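Local atomic coordinates of lipoprotein (Paraburkholderia phytofirmans, PDB entry 5T11), a protein that forms a dodecameric periplasmic lipoprotein assembly and probably guides Pel polysaccharide export across the outer membrane, like its Pseudomonas aeruginosa counterpart PelC. Residues B[19-25]-B[87-93]; B[6-10]-B[151-155]. The protein carries 1 engineered substitution. One frame throughout, in Å; residues are numbered along the deposited sequence.

In the fold
Contact 1 is buried and pairs two neighbouring strands inside the mixed sheet. Contact 2 lies near the surface, where the outermost strand 5-9 meets the end of helix 141-152. The two contacts share one sheet, and strands 5-9 and 21-28 are consecutive strands in the chain although they lie far apart across it. The centres of the contacts are about 18 Å apart, yet Leu92 and Leu153 touch through their methyl groups. Contact 1 relies on a ladder of backbone hydrogen bonds, closed at one end by a salt bridge. Contact 2 has one hydrogen bond from a side-chain amide to a helix-end carbonyl and a small apolar patch.

Contact 1 (B[19-25]-B[87-93]); sequences DKVAVVS and NARYVLS
Strands 21-25 and 90-93 pair in parallel within the mixed sheet of this LpoB-family fold. Their axes come within 4.6 Å and their directions differ by 30°. Val21 pairs with Tyr90, Ala22 with Val91 and Val23 with Leu92. The ladder alternates: Ala22 N donates to Tyr90 O, Leu92 N to Ala22 O, and Val24 N to Leu92 O. At its start Lys20 O accepts two N-H groups, from Tyr90 N at 3.2 Å and from Arg89 N at 2.6 Å. Asn87, just before, ends helix 78-85 in a Schellman motif.

Ala22 and Val91 face that helix, where Trp82 and the engineered Met80 lie. Ala22 CB meets Ala88 CB at 4.0 Å. Val21, Val23 and Leu92 face helix 35-49. Val24 CB packs on Val91 CG1 at 3.7 Å.

The polar end is a salt bridge between Asp19 and Arg89. Arg89 runs extended from CG to NE and carries its guanidinium to the carboxylate, whose plane is nearly perpendicular to it. Asp19 OD2 lies at the edge of the Tyr90 ring and accepts a bond from Ala16 N. Asp19 OD1 takes a bent hydrogen bond (135°) from Arg89 NH1 on its syn side at 2.7 Å, 28° out of the carboxylate plane.

Contact 2 (B[6-10]-B[151-155]); sequences TVRQT and KVLSP
Gln9 and Val7, on one side of the edge strand 5-9, reach over to the end of helix 141-152 and the 3-10 turn after it. The contact joins the rim of the sheet to the helix that packs against it. Thr6, Arg8 and Thr10 hold the strand to strand 125-134 by backbone bonds. Arg8 points away from the helix and packs on Ala150 of a second subunit.

The Gln9 side chain can be followed outward. CB leaves the strand toward the helix end. CG lies anti to the carbonyl carbon (chi1 -55°) and comes to 4.0 Å from Val152 O. The chain then bends at chi2, which brings the amide over to Pro155. CD sits 3.6 Å from Pro155 CG, and the two side chains cross at about a right angle. OE1 also lies beside Pro155 CG. NE2 lies 3.5 Å from Pro155 CD and donates to Val152 O at 3.3 Å. This bond is bent, with an N-H...O angle of 143°. NE2 stands above the carbonyl plane of Val152, 44° out of it, away from the lone-pair directions.

Val7 makes the apolar part. Its CG2 touches Val152 CG2 at 4.0 Å and lies equally close to Lys151 CG, so one methyl bridges two residues of the last helical turn. Val152 packs in turn on Phe115 of strand 109-119.

Ser154 OG donates to Lys151 O at 2.9 Å, in the carbonyl plane, and Ser154 N donates to the same oxygen. The long, bent, off-plane hydrogen bond from the Gln9 amide is consistent with a modest tie between strand and helix end. Much of the placement of that amide probably comes from van der Waals packing on the Pro155 ring.

Contact 1 (B[19-25]-B[87-93])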
ATOM      1  N   ASP B  19     -37.191  20.082  38.609  1.00 59.96           N
ATOM      2  CA  ASP B  19     -37.512  20.217  37.192  1.00 58.88           C
ATOM      3  C   ASP B  19     -37.015  18.980  36.454  1.00 56.47           C
ATOM      4  O   ASP B  19     -35.808  18.724  36.419  1.00 57.21           O
ATOM      5  CB  ASP B  19     -36.863  21.468  36.602  1.00 68.02           C
ATOM      6  CG  ASP B  19     -37.539  22.753  37.042  1.00 74.40           C
ATOM      7  OD1 ASP B  19     -38.739  22.720  37.388  1.00 72.83           O
ATOM      8  OD2 ASP B  19     -36.860  23.808  37.022  1.00 77.93           O
ATOM      9  N   LYS B  20     -37.934  18.222  35.854  1.00 57.21           N
ATOM     10  CA  LYS B  20     -37.560  17.023  35.107  1.00 59.15           C
ATOM     11  C   LYS B  20     -37.037  17.425  33.732  1.00 53.58           C
ATOM     12  O   LYS B  20     -37.718  18.129  32.982  1.00 58.66           O
ATOM     13  CB  LYS B  20     -38.748  16.073  34.988  1.00 58.93           C
ATOM     14  CG  LYS B  20     -39.407  15.795  36.331  1.00 78.94           C
ATOM     15  CD  LYS B  20     -40.287  14.556  36.329  1.00 88.28           C
ATOM     16  CE  LYS B  20     -40.650  14.173  37.760  1.00 95.54           C
ATOM     17  NZ  LYS B  20     -39.449  14.177  38.657  1.00 93.94           N
ATOM     18  N   VAL B  21     -35.829  16.984  33.409  1.00 51.04           N
ATOM     19  CA  VAL B  21     -35.166  17.301  32.148  1.00 57.03           C
ATOM     20  C   VAL B  21     -34.914  16.005  31.392  1.00 54.66           C
ATOM     21  O   VAL B  21     -34.343  15.058  31.945  1.00 53.35           O
ATOM     22  CB  VAL B  21     -33.841  18.047  32.379  1.00 53.50           C
ATOM     23  CG1 VAL B  21     -33.122  18.304  31.049  1.00 50.21           C
ATOM     24  CG2 VAL B  21     -34.084  19.332  33.146  1.00 54.91           C
ATOM     25  N   ALA B  22     -35.330  15.967  30.132  1.00 54.84           N
ATOM     26  CA  ALA B  22     -34.988  14.875  29.232  1.00 54.49           C
ATOM     27  C   ALA B  22     -33.862  15.327  28.313  1.00 48.35           C
ATOM     28  O   ALA B  22     -33.924  16.425  27.750  1.00 48.75           O
ATOM     29  CB  ALA B  22     -36.200  14.437  28.408  1.00 50.00           C
ATOM     30  N   VAL B  23     -32.830  14.494  28.184  1.00 47.91           N
ATOM     31  CA  VAL B  23     -31.756  14.721  27.214  1.00 48.13           C
ATOM     32  C   VAL B  23     -32.118  13.957  25.948  1.00 51.98           C
ATOM     33  O   VAL B  23     -32.340  12.741  25.986  1.00 50.68           O
ATOM     34  CB  VAL B  23     -30.391  14.280  27.759  1.00 44.26           C
ATOM     35  CG1 VAL B  23     -29.314  14.390  26.667  1.00 40.56           C
ATOM     36  CG2 VAL B  23     -30.024  15.097  29.000  1.00 38.67           C
ATOM     37  N   VAL B  24     -32.207  14.678  24.835  1.00 43.98           N
ATOM     38  CA  VAL B  24     -32.739  14.152  23.586  1.00 50.56           C
ATOM     39  C   VAL B  24     -31.691  14.332  22.491  1.00 51.92           C
ATOM     40  O   VAL B  24     -31.156  15.433  22.318  1.00 57.72           O
ATOM     41  CB  VAL B  24     -34.052  14.862  23.209  1.00 57.32           C
ATOM     42  CG1 VAL B  24     -34.311  14.787  21.721  1.00 67.03           C
ATOM     43  CG2 VAL B  24     -35.212  14.278  23.989  1.00 53.51           C
ATOM     44  N   SER B  25     -31.410  13.243  21.769  1.00 49.33           N
ATOM     45  CA  SER B  25     -30.687  13.189  20.498  1.00 51.37           C
ATOM     46  C   SER B  25     -29.769  14.371  20.244  1.00 46.91           C
ATOM     47  O   SER B  25     -30.166  15.369  19.631  1.00 49.57           O
ATOM     48  CB  SER B  25     -31.666  13.071  19.332  1.00 67.65           C
ATOM     49  OG  SER B  25     -32.385  14.279  19.158  1.00 80.68           O
ATOM     50  N   ASN B  87     -43.271  13.450  31.142  1.00 65.49           N
ATOM     51  CA  ASN B  87     -43.623  14.676  31.869  1.00 66.56           C
ATOM     52  C   ASN B  87     -42.394  15.519  32.205  1.00 62.10           C
ATOM     53  O   ASN B  87     -42.339  16.171  33.250  1.00 62.17           O
ATOM     54  CB  ASN B  87     -44.425  14.366  33.134  1.00 73.92           C
ATOM     55  CG  ASN B  87     -45.681  13.600  32.837  1.00 90.10           C
ATOM     56  OD1 ASN B  87     -46.589  14.111  32.180  1.00 94.80           O
ATOM     57  ND2 ASN B  87     -45.750  12.362  33.318  1.00 97.05           N
ATOM     58  N   ALA B  88     -41.401  15.508  31.311  1.00 58.70           N
ATOM     59  CA  ALA B  88     -40.272  16.419  31.440  1.00 55.39           C
ATOM     60  C   ALA B  88     -40.737  17.865  31.331  1.00 57.16           C
ATOM     61  O   ALA B  88     -41.600  18.203  30.516  1.00 59.95           O
ATOM     62  CB  ALA B  88     -39.223  16.131  30.357  1.00 52.40           C
ATOM     63  N   ARG B  89     -40.152  18.729  32.155  1.00 55.93           N
ATOM     64  CA  ARG B  89     -40.412  20.151  31.990  1.00 57.47           C
ATOM     65  C   ARG B  89     -39.544  20.767  30.892  1.00 55.84           C
ATOM     66  O   ARG B  89     -40.000  21.681  30.192  1.00 58.06           O
ATOM     67  CB  ARG B  89     -40.208  20.883  33.319  1.00 57.53           C
ATOM     68  CG  ARG B  89     -40.790  22.300  33.332  1.00 63.40           C
ATOM     69  CD  ARG B  89     -40.603  22.955  34.686  1.00 70.85           C
ATOM     70  NE  ARG B  89     -40.970  24.370  34.677  1.00 83.18           N
ATOM     71  CZ  ARG B  89     -40.959  25.144  35.757  1.00 88.59           C
ATOM     72  NH1 ARG B  89     -40.602  24.636  36.931  1.00 89.06           N
ATOM     73  NH2 ARG B  89     -41.303  26.421  35.669  1.00 92.72           N
ATOM     74  N   TYR B  90     -38.305  20.292  30.726  1.00 50.86           N
ATOM     75  CA  TYR B  90     -37.402  20.789  29.686  1.00 48.23           C
ATOM     76  C   TYR B  90     -36.744  19.635  28.940  1.00 55.76           C
ATOM     77  O   TYR B  90     -36.599  18.528  29.465  1.00 57.84           O
ATOM     78  CB  TYR B  90     -36.290  21.682  30.254  1.00 49.80           C
ATOM     79  CG  TYR B  90     -36.760  22.878  31.041  1.00 54.63           C
ATOM     80  CD1 TYR B  90     -37.257  24.004  30.397  1.00 58.95           C
ATOM     81  CD2 TYR B  90     -36.696  22.889  32.428  1.00 57.86           C
ATOM     82  CE1 TYR B  90     -37.688  25.105  31.114  1.00 64.38           C
ATOM     83  CE2 TYR B  90     -37.120  23.988  33.154  1.00 60.02           C
ATOM     84  CZ  TYR B  90     -37.618  25.095  32.490  1.00 63.91           C
ATOM     85  OH  TYR B  90     -38.049  26.200  33.196  1.00 75.18           O
ATOM     86  N   VAL B  91     -36.328  19.921  27.704  1.00 50.36           N
ATOM     87  CA  VAL B  91     -35.528  19.013  26.890  1.00 47.47           C
ATOM     88  C   VAL B  91     -34.189  19.685  26.610  1.00 50.34           C
ATOM     89  O   VAL B  91     -34.148  20.860  26.220  1.00 51.64           O
ATOM     90  CB  VAL B  91     -36.233  18.642  25.570  1.00 46.04           C
ATOM     91  CG1 VAL B  91     -35.237  18.125  24.556  1.00 47.23           C
ATOM     92  CG2 VAL B  91     -37.269  17.587  25.813  1.00 53.97           C
ATOM     93  N   LEU B  92     -33.102  18.951  26.835  1.00 46.58           N
ATOM     94  CA  LEU B  92     -31.768  19.380  26.443  1.00 39.89           C
ATOM     95  C   LEU B  92     -31.407  18.639  25.164  1.00 46.50           C
ATOM     96  O   LEU B  92     -31.413  17.403  25.136  1.00 44.33           O
ATOM     97  CB  LEU B  92     -30.735  19.099  27.536  1.00 42.18           C
ATOM     98  CG  LEU B  92     -29.324  19.578  27.152  1.00 42.85           C
ATOM     99  CD1 LEU B  92     -29.211  21.080  27.345  1.00 40.86           C
ATOM    100  CD2 LEU B  92     -28.190  18.841  27.892  1.00 36.00           C
ATOM    101  N   SER B  93     -31.152  19.393  24.102  1.00 43.24           N
ATOM    102  CA  SER B  93     -30.710  18.863  22.827  1.00 44.37           C
ATOM    103  C   SER B  93     -29.451  19.622  22.417  1.00 41.62           C
ATOM    104  O   SER B  93     -28.937  20.460  23.166  1.00 42.21           O
ATOM    105  CB  SER B  93     -31.813  18.982  21.769  1.00 46.76           C
ATOM    106  OG  SER B  93     -31.489  18.214  20.622  1.00 56.49           O
TER

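Contact 2 (B[6-10]-B[151-155])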
ATOM      1  N   THR B   6     -13.659  28.810  23.552  1.00 68.79           N
ATOM      2  CA  THR B   6     -14.645  29.827  23.894  1.00 73.00           C
ATOM      3  C   THR B   6     -15.924  29.164  24.379  1.00 59.00           C
ATOM      4  O   THR B   6     -16.285  28.072  23.932  1.00 56.84           O
ATOM      5  CB  THR B   6     -15.006  30.716  22.701  1.00 79.36           C
ATOM      6  OG1 THR B   6     -15.364  29.879  21.587  1.00 84.72           O
ATOM      7  CG2 THR B   6     -13.842  31.623  22.322  1.00 79.79           C
ATOM      8  N   VAL B   7     -16.619  29.856  25.281  1.00 58.21           N
ATOM      9  CA  VAL B   7     -17.973  29.504  25.692  1.00 61.34           C
ATOM     10  C   VAL B   7     -18.848  30.738  25.527  1.00 66.00           C
ATOM     11  O   VAL B   7     -18.453  31.837  25.926  1.00 75.13           O
ATOM     12  CB  VAL B   7     -18.025  28.998  27.147  1.00 62.10           C
ATOM     13  CG1 VAL B   7     -19.467  28.817  27.605  1.00 54.82           C
ATOM     14  CG2 VAL B   7     -17.264  27.698  27.283  1.00 54.99           C
ATOM     15  N   ARG B   8     -20.027  30.562  24.930  1.00 60.53           N
ATOM     16  CA  ARG B   8     -21.022  31.624  24.822  1.00 60.44           C
ATOM     17  C   ARG B   8     -22.369  31.049  25.235  1.00 59.32           C
ATOM     18  O   ARG B   8     -22.832  30.073  24.635  1.00 56.92           O
ATOM     19  CB  ARG B   8     -21.073  32.186  23.397  1.00 68.54           C
ATOM     20  CG  ARG B   8     -19.736  32.738  22.901  1.00 84.67           C
ATOM     21  CD  ARG B   8     -19.714  32.915  21.380  1.00 94.55           C
ATOM     22  NE  ARG B   8     -20.801  33.781  20.935  1.00 99.39           N
ATOM     23  CZ  ARG B   8     -20.693  35.094  20.753  1.00 94.31           C
ATOM     24  NH1 ARG B   8     -19.530  35.704  20.969  1.00 89.04           N
ATOM     25  NH2 ARG B   8     -21.750  35.790  20.354  1.00 91.10           N
ATOM     26  N   GLN B   9     -22.984  31.641  26.265  1.00 59.78           N
ATOM     27  CA  GLN B   9     -24.271  31.207  26.804  1.00 59.68           C
ATOM     28  C   GLN B   9     -25.239  32.377  26.827  1.00 70.62           C
ATOM     29  O   GLN B   9     -24.912  33.439  27.366  1.00 66.79           O
ATOM     30  CB  GLN B   9     -24.133  30.661  28.230  1.00 59.16           C
ATOM     31  CG  GLN B   9     -23.132  29.533  28.394  1.00 68.32           C
ATOM     32  CD  GLN B   9     -22.269  29.721  29.614  1.00 71.75           C
ATOM     33  OE1 GLN B   9     -22.139  30.839  30.124  1.00 60.09           O
ATOM     34  NE2 GLN B   9     -21.692  28.627  30.111  1.00 55.87           N
ATOM     35  N   THR B  10     -26.435  32.174  26.277  1.00 53.96           N
ATOM     36  CA  THR B  10     -27.517  33.132  26.466  1.00 61.15           C
ATOM     37  C   THR B  10     -27.940  33.169  27.937  1.00 58.58           C
ATOM     38  O   THR B  10     -27.401  32.462  28.795  1.00 53.72           O
ATOM     39  CB  THR B  10     -28.712  32.769  25.589  1.00 61.02           C
ATOM     40  OG1 THR B  10     -29.327  31.576  26.096  1.00 53.21           O
ATOM     41  CG2 THR B  10     -28.260  32.525  24.159  1.00 59.60           C
ATOM     42  N   LYS B 151     -18.483  23.058  31.932  1.00 48.06           N
ATOM     43  CA  LYS B 151     -18.451  24.520  31.861  1.00 47.08           C
ATOM     44  C   LYS B 151     -19.670  25.052  31.106  1.00 44.90           C
ATOM     45  O   LYS B 151     -20.382  25.945  31.593  1.00 41.71           O
ATOM     46  CB  LYS B 151     -17.138  24.966  31.191  1.00 49.04           C
ATOM     47  CG  LYS B 151     -16.896  26.468  31.119  1.00 52.94           C
ATOM     48  CD  LYS B 151     -16.698  27.061  32.512  1.00 69.25           C
ATOM     49  CE  LYS B 151     -16.329  28.545  32.472  1.00 74.83           C
ATOM     50  NZ  LYS B 151     -16.475  29.158  33.820  1.00 76.06           N
ATOM     51  N   VAL B 152     -19.945  24.483  29.925  1.00 39.69           N
ATOM     52  CA  VAL B 152     -21.018  24.975  29.062  1.00 36.70           C
ATOM     53  C   VAL B 152     -22.374  24.882  29.763  1.00 41.72           C
ATOM     54  O   VAL B 152     -23.213  25.785  29.643  1.00 43.24           O
ATOM     55  CB  VAL B 152     -21.020  24.200  27.730  1.00 41.12           C
ATOM     56  CG1 VAL B 152     -22.314  24.453  26.965  1.00 47.32           C
ATOM     57  CG2 VAL B 152     -19.798  24.575  26.875  1.00 39.31           C
ATOM     58  N   LEU B 153     -22.620  23.789  30.479  1.00 37.12           N
ATOM     59  CA  LEU B 153     -23.906  23.558  31.130  1.00 43.06           C
ATOM     60  C   LEU B 153     -23.970  24.114  32.548  1.00 46.07           C
ATOM     61  O   LEU B 153     -24.985  23.923  33.236  1.00 46.76           O
ATOM     62  CB  LEU B 153     -24.228  22.058  31.151  1.00 41.16           C
ATOM     63  CG  LEU B 153     -24.370  21.365  29.786  1.00 38.25           C
ATOM     64  CD1 LEU B 153     -24.796  19.899  29.957  1.00 39.28           C
ATOM     65  CD2 LEU B 153     -25.351  22.111  28.871  1.00 38.95           C
ATOM     66  N   SER B 154     -22.924  24.807  33.000  1.00 47.11           N
ATOM     67  CA  SER B 154     -22.940  25.354  34.353  1.00 49.53           C
ATOM     68  C   SER B 154     -24.113  26.296  34.649  1.00 50.45           C
ATOM     69  O   SER B 154     -24.555  26.314  35.812  1.00 56.18           O
ATOM     70  CB  SER B 154     -21.610  26.063  34.651  1.00 52.03           C
ATOM     71  OG  SER B 154     -21.488  27.261  33.910  1.00 61.92           O
ATOM     72  N   PRO B 155     -24.653  27.084  33.705  1.00 49.75           N
ATOM     73  CA  PRO B 155     -25.834  27.899  34.052  1.00 51.21           C
ATOM     74  C   PRO B 155     -27.099  27.083  34.317  1.00 53.39           C
ATOM     75  O   PRO B 155     -28.078  27.652  34.818  1.00 48.73           O
ATOM     76  CB  PRO B 155     -26.009  28.814  32.833  1.00 51.51           C
ATOM     77  CG  PRO B 155     -24.659  28.792  32.119  1.00 48.55           C
ATOM     78  CD  PRO B 155     -24.149  27.410  32.352  1.00 45.64           C
TER